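Local structure of metallo-beta-lactamase domain-containing protein (3H3E) at residues H69-H74 with D94-G99; G184-L189 with E218-A223; G205-L210 with D244-E249. The protein binds zinc and is a metallo-beta-lactamase superfamily member, probably a metal-dependent hydrolase and perhaps a transferase, with its substrate unknown. The protein carries 2 engineered substitutions. All blocks are in the same frame, centred on the assembly; numbering follows the deposited sequence.

How the contacts relate
Contact 1 holds two of the three zinc ligands, whereas contacts 2 and 3 are packing away from the metal and build the hydrophobic layer of the other half of the fold. The centre of contact 1 lies about 23 Å from that of contact 2 and 22 Å from that of contact 3, and neither touches it. Contacts 2 and 3, with centres 10 Å apart, share one core: Ile185 CG1 meets Phe207 CD1 at 3.8 Å, and Ile220 CD1 meets Leu209 CD2 at 3.7 Å. The side chains of Ile185 and Phe207 stay about 13 and 11 Å from the zinc.

Contact 1: residues H69-H74 with D94-G99; sequences HGHYDH and DQKYSG. With ZN (zinc ion), chain B.
Lys96 reaches His71 through a first torsion that sets its CG beside the backbone N, anti to the carbonyl carbon (chi1 -71°), followed by an extended chain that bends only at its last torsion. This puts Lys96 CD over one face of the His71 imidazole, 3.9 Å from the ring centroid. The approach is 26° off the ring normal, a CH-pi contact displaced toward the CD2-NE2 rim. The nearest ring atom is His71 CD2, 3.6 Å from Lys96 CD. The two side chains cross at about a right angle. One carbon further on, Lys96 CE passes 3.8 Å from Gly70 N, alongside the backbone of the metal-binding loop.

His71 turns its ND1 to the zinc at 2.2 Å, while His69 offers NE2 at 2.3 Å; His182 supplies the third histidine. The sequence is the HxHxDH signature of the metallo-beta-lactamase superfamily, and His71 is also the N-cap of the short helix carrying Asp73 and His74. Those two, with His236, may outline a second, empty metal site, as in two-metal relatives. The ammonium group of Lys96 forms salt bridges with Asp162 and Asp158, and Asp162 also accepts a hydrogen bond from Gly70 N. The lysine therefore meets the metal-binding loop with its aliphatic part and spends its charge on carboxylates, a second-shell arrangement consistent with holding the His71 ring in its metal-binding orientation.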
loop_
_atom_site.group_PDB
_atom_site.type_symbol
_atom_site.label_atom_id
_atom_site.label_comp_id
_atom_site.label_asym_id
_atom_site.label_seq_id
_atom_site.Cartn_x
_atom_site.Cartn_y
_atom_site.Cartn_z
ATOM N N HIS A 69 -2.033 -1.593 -6.147
ATOM C CA HIS A 69 -1.769 -2.536 -7.224
ATOM C C HIS A 69 -2.989 -3.445 -7.418
ATOM O O HIS A 69 -3.846 -3.537 -6.544
ATOM C CB HIS A 69 -0.463 -3.320 -6.987
ATOM C CG HIS A 69 -0.482 -4.209 -5.785
ATOM N ND1 HIS A 69 -0.752 -3.746 -4.514
ATOM C CD2 HIS A 69 -0.239 -5.534 -5.657
ATOM C CE1 HIS A 69 -0.695 -4.752 -3.658
ATOM N NE2 HIS A 69 -0.384 -5.849 -4.325
ATOM N N GLY A 70 -3.094 -4.085 -8.576
ATOM C CA GLY A 70 -4.286 -4.858 -8.888
ATOM C C GLY A 70 -4.367 -6.285 -8.377
ATOM O O GLY A 70 -4.831 -7.155 -9.095
ATOM N N HIS A 71 -3.920 -6.532 -7.148
ATOM C CA HIS A 71 -4.177 -7.810 -6.482
ATOM C C HIS A 71 -5.546 -7.831 -5.793
ATOM O O HIS A 71 -6.044 -6.796 -5.336
ATOM C CB HIS A 71 -3.104 -8.108 -5.446
ATOM C CG HIS A 71 -1.971 -8.922 -5.971
ATOM N ND1 HIS A 71 -0.670 -8.739 -5.554
ATOM C CD2 HIS A 71 -1.939 -9.918 -6.888
ATOM C CE1 HIS A 71 0.114 -9.597 -6.184
ATOM N NE2 HIS A 71 -0.632 -10.325 -7.000
ATOM N N TYR A 72 -6.130 -9.023 -5.708
ATOM C CA TYR A 72 -7.451 -9.244 -5.107
ATOM C C TYR A 72 -7.590 -8.710 -3.670
ATOM O O TYR A 72 -8.631 -8.192 -3.309
ATOM C CB TYR A 72 -7.775 -10.750 -5.127
ATOM C CG TYR A 72 -6.991 -11.532 -4.104
ATOM C CD1 TYR A 72 -7.573 -11.940 -2.911
ATOM C CD2 TYR A 72 -5.658 -11.823 -4.309
ATOM C CE1 TYR A 72 -6.849 -12.631 -1.958
ATOM C CE2 TYR A 72 -4.926 -12.509 -3.367
ATOM C CZ TYR A 72 -5.525 -12.910 -2.194
ATOM O OH TYR A 72 -4.788 -13.604 -1.260
ATOM N N ASP A 73 -6.546 -8.849 -2.857
ATOM C CA ASP A 73 -6.584 -8.443 -1.455
ATOM C C ASP A 73 -6.445 -6.930 -1.275
ATOM O O ASP A 73 -6.457 -6.440 -0.150
ATOM C CB ASP A 73 -5.529 -9.198 -0.606
ATOM C CG ASP A 73 -4.106 -9.065 -1.151
ATOM O OD1 ASP A 73 -3.934 -9.255 -2.362
ATOM O OD2 ASP A 73 -3.151 -8.762 -0.385
ATOM N N HIS A 74 -6.322 -6.192 -2.378
ATOM C CA HIS A 74 -6.199 -4.734 -2.316
ATOM C C HIS A 74 -7.307 -4.047 -3.083
ATOM O O HIS A 74 -7.769 -2.979 -2.701
ATOM C CB HIS A 74 -4.819 -4.280 -2.811
ATOM C CG HIS A 74 -3.702 -4.827 -1.984
ATOM N ND1 HIS A 74 -2.989 -4.056 -1.094
ATOM C CD2 HIS A 74 -3.228 -6.090 -1.854
ATOM C CE1 HIS A 74 -2.099 -4.815 -0.477
ATOM N NE2 HIS A 74 -2.226 -6.057 -0.916
ATOM N N ASP A 94 -4.275 -5.698 -16.145
ATOM C CA ASP A 94 -3.763 -6.995 -16.579
ATOM C C ASP A 94 -4.057 -8.016 -15.507
ATOM O O ASP A 94 -4.074 -7.697 -14.334
ATOM C CB ASP A 94 -2.264 -6.927 -16.845
ATOM C CG ASP A 94 -1.914 -5.961 -17.955
ATOM O OD1 ASP A 94 -2.793 -5.683 -18.788
ATOM O OD2 ASP A 94 -0.762 -5.482 -17.996
ATOM N N GLN A 95 -4.307 -9.248 -15.910
ATOM C CA GLN A 95 -4.815 -10.239 -14.978
ATOM C C GLN A 95 -3.684 -10.936 -14.256
ATOM O O GLN A 95 -2.852 -11.585 -14.868
ATOM C CB GLN A 95 -5.766 -11.221 -15.682
ATOM C CG GLN A 95 -7.159 -10.607 -16.009
ATOM C CD GLN A 95 -7.786 -9.766 -14.856
ATOM O OE1 GLN A 95 -7.400 -9.879 -13.689
ATOM N NE2 GLN A 95 -8.763 -8.929 -15.201
ATOM N N LYS A 96 -3.652 -10.772 -12.941
ATOM C CA LYS A 96 -2.513 -11.195 -12.142
ATOM C C LYS A 96 -2.656 -12.620 -11.658
ATOM O O LYS A 96 -3.727 -13.026 -11.215
ATOM C CB LYS A 96 -2.337 -10.272 -10.946
ATOM C CG LYS A 96 -1.841 -8.882 -11.282
ATOM C CD LYS A 96 -1.258 -8.224 -10.034
ATOM C CE LYS A 96 -0.926 -6.764 -10.252
ATOM N NZ LYS A 96 0.195 -6.593 -11.201
ATOM N N TYR A 97 -1.565 -13.374 -11.750
ATOM C CA TYR A 97 -1.509 -14.727 -11.215
ATOM C C TYR A 97 -0.430 -14.849 -10.165
ATOM O O TYR A 97 0.571 -14.136 -10.179
ATOM C CB TYR A 97 -1.276 -15.756 -12.315
ATOM C CG TYR A 97 -2.508 -16.023 -13.142
ATOM C CD1 TYR A 97 -2.923 -15.129 -14.120
ATOM C CD2 TYR A 97 -3.262 -17.169 -12.940
ATOM C CE1 TYR A 97 -4.056 -15.376 -14.873
ATOM C CE2 TYR A 97 -4.395 -17.423 -13.685
ATOM C CZ TYR A 97 -4.788 -16.527 -14.648
ATOM O OH TYR A 97 -5.914 -16.794 -15.393
ATOM N N SER A 98 -0.651 -15.759 -9.235
ATOM C CA SER A 98 0.328 -16.013 -8.208
ATOM C C SER A 98 0.579 -17.508 -8.173
ATOM O O SER A 98 -0.116 -18.251 -7.493
ATOM C CB SER A 98 -0.164 -15.508 -6.871
ATOM O OG SER A 98 0.843 -15.715 -5.911
ATOM N N GLY A 99 1.585 -17.947 -8.916
ATOM C CA GLY A 99 1.712 -19.342 -9.222
ATOM C C GLY A 99 0.682 -19.622 -10.292
ATOM O O GLY A 99 0.613 -18.919 -11.299
HETATM ZN ZN ZN B . 0.189 -7.974 -3.688
#

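Contact 2: residues G184-L189 with E218-A223; sequences GIDNIL and EKIVKA
Helices 185-193 and 214-226 pack side by side on the sheet that holds strands 173-178, 200-204 and 231-235: Ile185 and Asp186 of the first meet Ile220 and Ala223 of the second. The short segments run nearly parallel, at 22°, with axes 9.5 Å apart. The apolar half of the contact is branch against branch, Ile185 CG2 touching Ile220 CG2 at 3.5 Å, the side chains crossing at about a right angle. Ile220 places this methyl anti to its own backbone N because CG1 takes the place beside that nitrogen (chi1 -80°).

Such a parallel pair follows from the topology, since each helix bridges two adjacent parallel strands: 173-178 leads through helix 185-193 to 200-204, which leads through helix 214-226 to 231-235, two successive beta-alpha-beta crossovers.

Toward the outer side the contact becomes mixed. The carboxylate carbon CG of Asp186 lies 3.9 Å from Ile220 CG1, and Asp186 CB rests 4.1 Å from the methyl CB of Ala223. Asp186 OD1 forms a salt bridge with Lys141 NZ, while Phe224, one residue beyond Ala223, packs against both Ile185 and Leu189.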
loop_
_atom_site.group_PDB
_atom_site.type_symbol
_atom_site.label_atom_id
_atom_site.label_comp_id
_atom_site.label_asym_id
_atom_site.label_seq_id
_atom_site.Cartn_x
_atom_site.Cartn_y
_atom_site.Cartn_z
ATOM N N GLY A 184 9.920 -3.358 -3.945
ATOM C CA GLY A 184 10.906 -3.152 -2.894
ATOM C C GLY A 184 10.660 -1.892 -2.088
ATOM O O GLY A 184 10.616 -0.806 -2.647
ATOM N N ILE A 185 10.483 -2.021 -0.776
ATOM C CA ILE A 185 10.122 -0.863 0.037
ATOM C C ILE A 185 11.283 0.107 0.078
ATOM O O ILE A 185 11.087 1.320 0.125
ATOM C CB ILE A 185 9.687 -1.260 1.451
ATOM C CG1 ILE A 185 9.255 -0.037 2.260
ATOM C CG2 ILE A 185 10.813 -1.956 2.166
ATOM C CD1 ILE A 185 8.315 0.868 1.588
ATOM N N ASP A 186 12.493 -0.434 0.028
ATOM C CA ASP A 186 13.698 0.379 -0.121
ATOM C C ASP A 186 13.758 1.147 -1.448
ATOM O O ASP A 186 14.084 2.332 -1.467
ATOM C CB ASP A 186 14.972 -0.451 0.092
ATOM C CG ASP A 186 15.097 -1.651 -0.865
ATOM O OD1 ASP A 186 14.072 -2.196 -1.326
ATOM O OD2 ASP A 186 16.249 -2.070 -1.133
ATOM N N ASN A 187 13.451 0.478 -2.555
ATOM C CA ASN A 187 13.389 1.155 -3.855
ATOM C C ASN A 187 12.345 2.242 -3.845
ATOM O O ASN A 187 12.514 3.309 -4.434
ATOM C CB ASN A 187 13.085 0.154 -4.968
ATOM C CG ASN A 187 14.283 -0.667 -5.322
ATOM O OD1 ASN A 187 15.403 -0.171 -5.276
ATOM N ND2 ASN A 187 14.070 -1.932 -5.655
ATOM N N ILE A 188 11.260 1.956 -3.149
ATOM C CA ILE A 188 10.150 2.874 -3.061
ATOM C C ILE A 188 10.583 4.127 -2.333
ATOM O O ILE A 188 10.288 5.230 -2.767
ATOM C CB ILE A 188 8.945 2.202 -2.386
ATOM C CG1 ILE A 188 8.318 1.195 -3.366
ATOM C CG2 ILE A 188 7.950 3.231 -1.926
ATOM C CD1 ILE A 188 7.232 0.315 -2.786
ATOM N N LEU A 189 11.319 3.959 -1.242
ATOM C CA LEU A 189 11.731 5.109 -0.430
ATOM C C LEU A 189 12.789 5.945 -1.124
ATOM O O LEU A 189 12.760 7.162 -1.067
ATOM C CB LEU A 189 12.235 4.651 0.935
ATOM C CG LEU A 189 11.179 4.054 1.874
ATOM C CD1 LEU A 189 11.796 3.750 3.210
ATOM C CD2 LEU A 189 10.038 5.016 2.041
ATOM N N GLU A 218 17.647 -6.902 6.448
ATOM C CA GLU A 218 18.536 -5.991 7.168
ATOM C C GLU A 218 18.995 -4.849 6.272
ATOM O O GLU A 218 19.056 -3.702 6.694
ATOM C CB GLU A 218 19.726 -6.758 7.729
ATOM C CG GLU A 218 19.307 -7.868 8.677
ATOM C CD GLU A 218 20.473 -8.525 9.379
ATOM O OE1 GLU A 218 21.627 -8.127 9.104
ATOM O OE2 GLU A 218 20.229 -9.434 10.209
ATOM N N LYS A 219 19.310 -5.184 5.029
ATOM C CA LYS A 219 19.669 -4.202 4.031
ATOM C C LYS A 219 18.546 -3.151 3.895
ATOM O O LYS A 219 18.799 -1.969 3.627
ATOM C CB LYS A 219 19.891 -4.927 2.702
ATOM C CG LYS A 219 21.195 -4.599 1.984
ATOM C CD LYS A 219 21.232 -3.165 1.452
ATOM C CE LYS A 219 22.668 -2.729 1.100
ATOM N NZ LYS A 219 23.519 -2.429 2.302
ATOM N N ILE A 220 17.301 -3.593 4.079
ATOM C CA ILE A 220 16.147 -2.713 3.954
ATOM C C ILE A 220 16.039 -1.815 5.176
ATOM O O ILE A 220 15.916 -0.592 5.044
ATOM C CB ILE A 220 14.851 -3.519 3.746
ATOM C CG1 ILE A 220 14.737 -3.951 2.285
ATOM C CG2 ILE A 220 13.615 -2.719 4.152
ATOM C CD1 ILE A 220 13.687 -5.006 2.055
ATOM N N VAL A 221 16.113 -2.417 6.361
ATOM C CA VAL A 221 16.124 -1.644 7.595
ATOM C C VAL A 221 17.240 -0.608 7.568
ATOM O O VAL A 221 17.068 0.520 8.030
ATOM C CB VAL A 221 16.334 -2.528 8.802
ATOM C CG1 VAL A 221 16.389 -1.679 10.055
ATOM C CG2 VAL A 221 15.212 -3.562 8.895
ATOM N N LYS A 222 18.383 -1.000 7.016
ATOM C CA LYS A 222 19.515 -0.103 6.846
ATOM C C LYS A 222 19.102 1.120 6.033
ATOM O O LYS A 222 19.465 2.241 6.388
ATOM C CB LYS A 222 20.681 -0.841 6.186
ATOM C CG LYS A 222 21.965 -0.044 6.031
ATOM C CD LYS A 222 22.867 -0.664 4.946
ATOM C CE LYS A 222 24.232 0.036 4.809
ATOM N NZ LYS A 222 25.293 -0.527 5.724
ATOM N N ALA A 223 18.320 0.916 4.968
ATOM C CA ALA A 223 17.849 2.040 4.143
ATOM C C ALA A 223 16.913 2.959 4.915
ATOM O O ALA A 223 17.009 4.177 4.808
ATOM C CB ALA A 223 17.167 1.552 2.869
#

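Contact 3: residues G205-L210 with D244-E249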
loop_
_atom_site.group_PDB
_atom_site.type_symbol
_atom_site.label_atom_id
_atom_site.label_comp_id
_atom_site.label_asym_id
_atom_site.label_seq_id
_atom_site.Cartn_x
_atom_site.Cartn_y
_atom_site.Cartn_z
ATOM N N GLY A 205 2.329 0.473 5.985
ATOM C CA GLY A 205 1.790 -0.412 4.967
ATOM C C GLY A 205 2.537 -1.721 4.903
ATOM O O GLY A 205 3.377 -1.986 5.753
ATOM N N GLY A 206 2.242 -2.536 3.894
ATOM C CA GLY A 206 2.868 -3.842 3.768
ATOM C C GLY A 206 4.147 -3.815 2.959
ATOM O O GLY A 206 4.223 -3.132 1.941
ATOM N N PHE A 207 5.154 -4.562 3.410
ATOM C CA PHE A 207 6.475 -4.546 2.766
ATOM C C PHE A 207 6.845 -5.861 2.077
ATOM O O PHE A 207 7.875 -5.949 1.418
ATOM C CB PHE A 207 7.598 -4.162 3.757
ATOM C CG PHE A 207 7.342 -2.884 4.529
ATOM C CD1 PHE A 207 6.501 -1.898 4.032
ATOM C CD2 PHE A 207 7.953 -2.669 5.744
ATOM C CE1 PHE A 207 6.265 -0.742 4.753
ATOM C CE2 PHE A 207 7.726 -1.512 6.454
ATOM C CZ PHE A 207 6.885 -0.550 5.959
ATOM N N HIS A 208 6.016 -6.882 2.254
ATOM C CA HIS A 208 6.198 -8.164 1.580
ATOM C C HIS A 208 7.549 -8.800 1.837
ATOM O O HIS A 208 8.311 -9.067 0.907
ATOM C CB HIS A 208 5.957 -8.049 0.072
ATOM C CG HIS A 208 5.520 -9.337 -0.556
ATOM N ND1 HIS A 208 4.241 -9.838 -0.414
ATOM C CD2 HIS A 208 6.194 -10.236 -1.313
ATOM C CE1 HIS A 208 4.145 -10.985 -1.061
ATOM N NE2 HIS A 208 5.318 -11.253 -1.611
ATOM N N LEU A 209 7.827 -9.088 3.098
ATOM C CA LEU A 209 9.136 -9.589 3.465
ATOM C C LEU A 209 9.148 -11.029 3.956
ATOM O O LEU A 209 10.146 -11.490 4.503
ATOM C CB LEU A 209 9.752 -8.652 4.487
ATOM C CG LEU A 209 9.987 -7.285 3.837
ATOM C CD1 LEU A 209 10.439 -6.262 4.861
ATOM C CD2 LEU A 209 10.993 -7.413 2.693
ATOM N N LEU A 210 8.044 -11.739 3.738
ATOM C CA LEU A 210 7.914 -13.133 4.160
ATOM C C LEU A 210 8.825 -14.096 3.400
ATOM O O LEU A 210 9.254 -15.116 3.942
ATOM C CB LEU A 210 6.462 -13.586 4.025
ATOM C CG LEU A 210 5.592 -13.260 5.236
ATOM C CD1 LEU A 210 4.176 -13.777 5.046
ATOM C CD2 LEU A 210 6.211 -13.847 6.494
ATOM N N ASP A 244 10.406 -8.300 13.581
ATOM C CA ASP A 244 11.346 -8.513 14.681
ATOM C C ASP A 244 12.685 -7.876 14.351
ATOM O O ASP A 244 13.322 -7.269 15.211
ATOM C CB ASP A 244 11.534 -10.007 14.994
ATOM C CG ASP A 244 10.395 -10.591 15.827
ATOM O OD1 ASP A 244 9.478 -9.839 16.233
ATOM O OD2 ASP A 244 10.423 -11.817 16.074
ATOM N N ILE A 245 13.115 -8.013 13.100
ATOM C CA ILE A 245 14.360 -7.384 12.656
ATOM C C ILE A 245 14.269 -5.856 12.706
ATOM O O ILE A 245 15.199 -5.195 13.171
ATOM C CB ILE A 245 14.764 -7.845 11.244
ATOM C CG1 ILE A 245 15.149 -9.331 11.266
ATOM C CG2 ILE A 245 15.892 -6.984 10.705
ATOM C CD1 ILE A 245 15.399 -9.925 9.895
ATOM N N PHE A 246 13.148 -5.302 12.240
ATOM C CA PHE A 246 12.886 -3.866 12.380
ATOM C C PHE A 246 12.987 -3.458 13.846
ATOM O O PHE A 246 13.670 -2.498 14.173
ATOM C CB PHE A 246 11.505 -3.468 11.831
ATOM C CG PHE A 246 11.510 -3.008 10.393
ATOM C CD1 PHE A 246 11.535 -1.660 10.083
ATOM C CD2 PHE A 246 11.451 -3.923 9.350
ATOM C CE1 PHE A 246 11.528 -1.229 8.754
ATOM C CE2 PHE A 246 11.444 -3.502 8.022
ATOM C CZ PHE A 246 11.483 -2.154 7.729
ATOM N N LYS A 247 12.314 -4.181 14.735
ATOM C CA LYS A 247 12.331 -3.811 16.153
ATOM C C LYS A 247 13.741 -3.793 16.762
ATOM O O LYS A 247 14.021 -2.996 17.660
ATOM C CB LYS A 247 11.388 -4.685 16.992
ATOM C CG LYS A 247 9.898 -4.550 16.638
ATOM C CD LYS A 247 9.003 -4.810 17.852
ATOM C CE LYS A 247 7.504 -4.826 17.515
ATOM N NZ LYS A 247 6.925 -6.211 17.463
ATOM N N ARG A 248 14.632 -4.647 16.262
ATOM C CA ARG A 248 15.962 -4.767 16.859
ATOM C C ARG A 248 17.050 -3.973 16.138
ATOM O O ARG A 248 18.157 -3.845 16.654
ATOM C CB ARG A 248 16.388 -6.240 16.997
ATOM C CG ARG A 248 17.169 -6.774 15.805
ATOM C CD ARG A 248 18.103 -7.925 16.171
ATOM N NE ARG A 248 18.752 -8.480 14.981
ATOM C CZ ARG A 248 18.463 -9.665 14.443
ATOM N NH1 ARG A 248 17.542 -10.446 14.997
ATOM N NH2 ARG A 248 19.104 -10.075 13.354
ATOM N N GLU A 249 16.753 -3.442 14.956
ATOM C CA GLU A 249 17.777 -2.741 14.179
ATOM C C GLU A 249 17.377 -1.348 13.695
ATOM O O GLU A 249 18.227 -0.522 13.369
ATOM C CB GLU A 249 18.224 -3.601 13.006
ATOM C CG GLU A 249 19.020 -4.815 13.440
ATOM C CD GLU A 249 19.579 -5.586 12.273
ATOM O OE1 GLU A 249 19.466 -5.085 11.134
ATOM O OE2 GLU A 249 20.129 -6.687 12.492
#
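This is a small, wholly apolar contact between a loop and a helix: Phe207 and Leu209, in the segment that leaves strand 200-204 on its way to helix 214-226, meet Phe246 of helix 240-249. It shows how one aromatic residue can join a loop whose Phe207 side chain lies about 11 Å from the zinc to helix 240-249. Some 10.8 Å separates the nearest CA atoms, those of Leu209 and Ile245, so side chains alone make the join.

Phe207 and Phe246 present their rings obliquely, with planes at 40° and centroids 5.9 Å apart. The far end of Phe246 does the touching: its CZ lies 4.0 Å from Phe207 CE2 and 4.1 Å from Phe207 CD2. Phe207 sets CG beside its backbone N, anti to the carbonyl carbon (chi1 -52°), which brings the CD2-CE2 side of the ring against Phe246 CZ. Leu209 adds one methyl, CD1, which arrives at the edge of the Phe246 ring, 4.3 Å from CE2 and near the ring plane.

Both phenylalanines also rest on Val232 of strand 231-235, and Phe246 packs edge-to-face on Phe224 of helix 214-226. The loop is pinned by its backbone: Gly206 O accepts a hydrogen bond from Ser181 OG, Phe207 N is hydrogen-bonded to Thr238 OG1, and Leu209 is backbone-bonded to Thr238. Between the two apolar residues, His208 meets the ring of the zinc ligand His182. The chain thus alternates, sending carbon to the helix from Phe207 and Leu209 and an imidazole to the metal side. With only carbon atoms meeting across it, the contact depends on shape and hydrophobic burial, while polar anchors of the loop include Ser181 and Thr238.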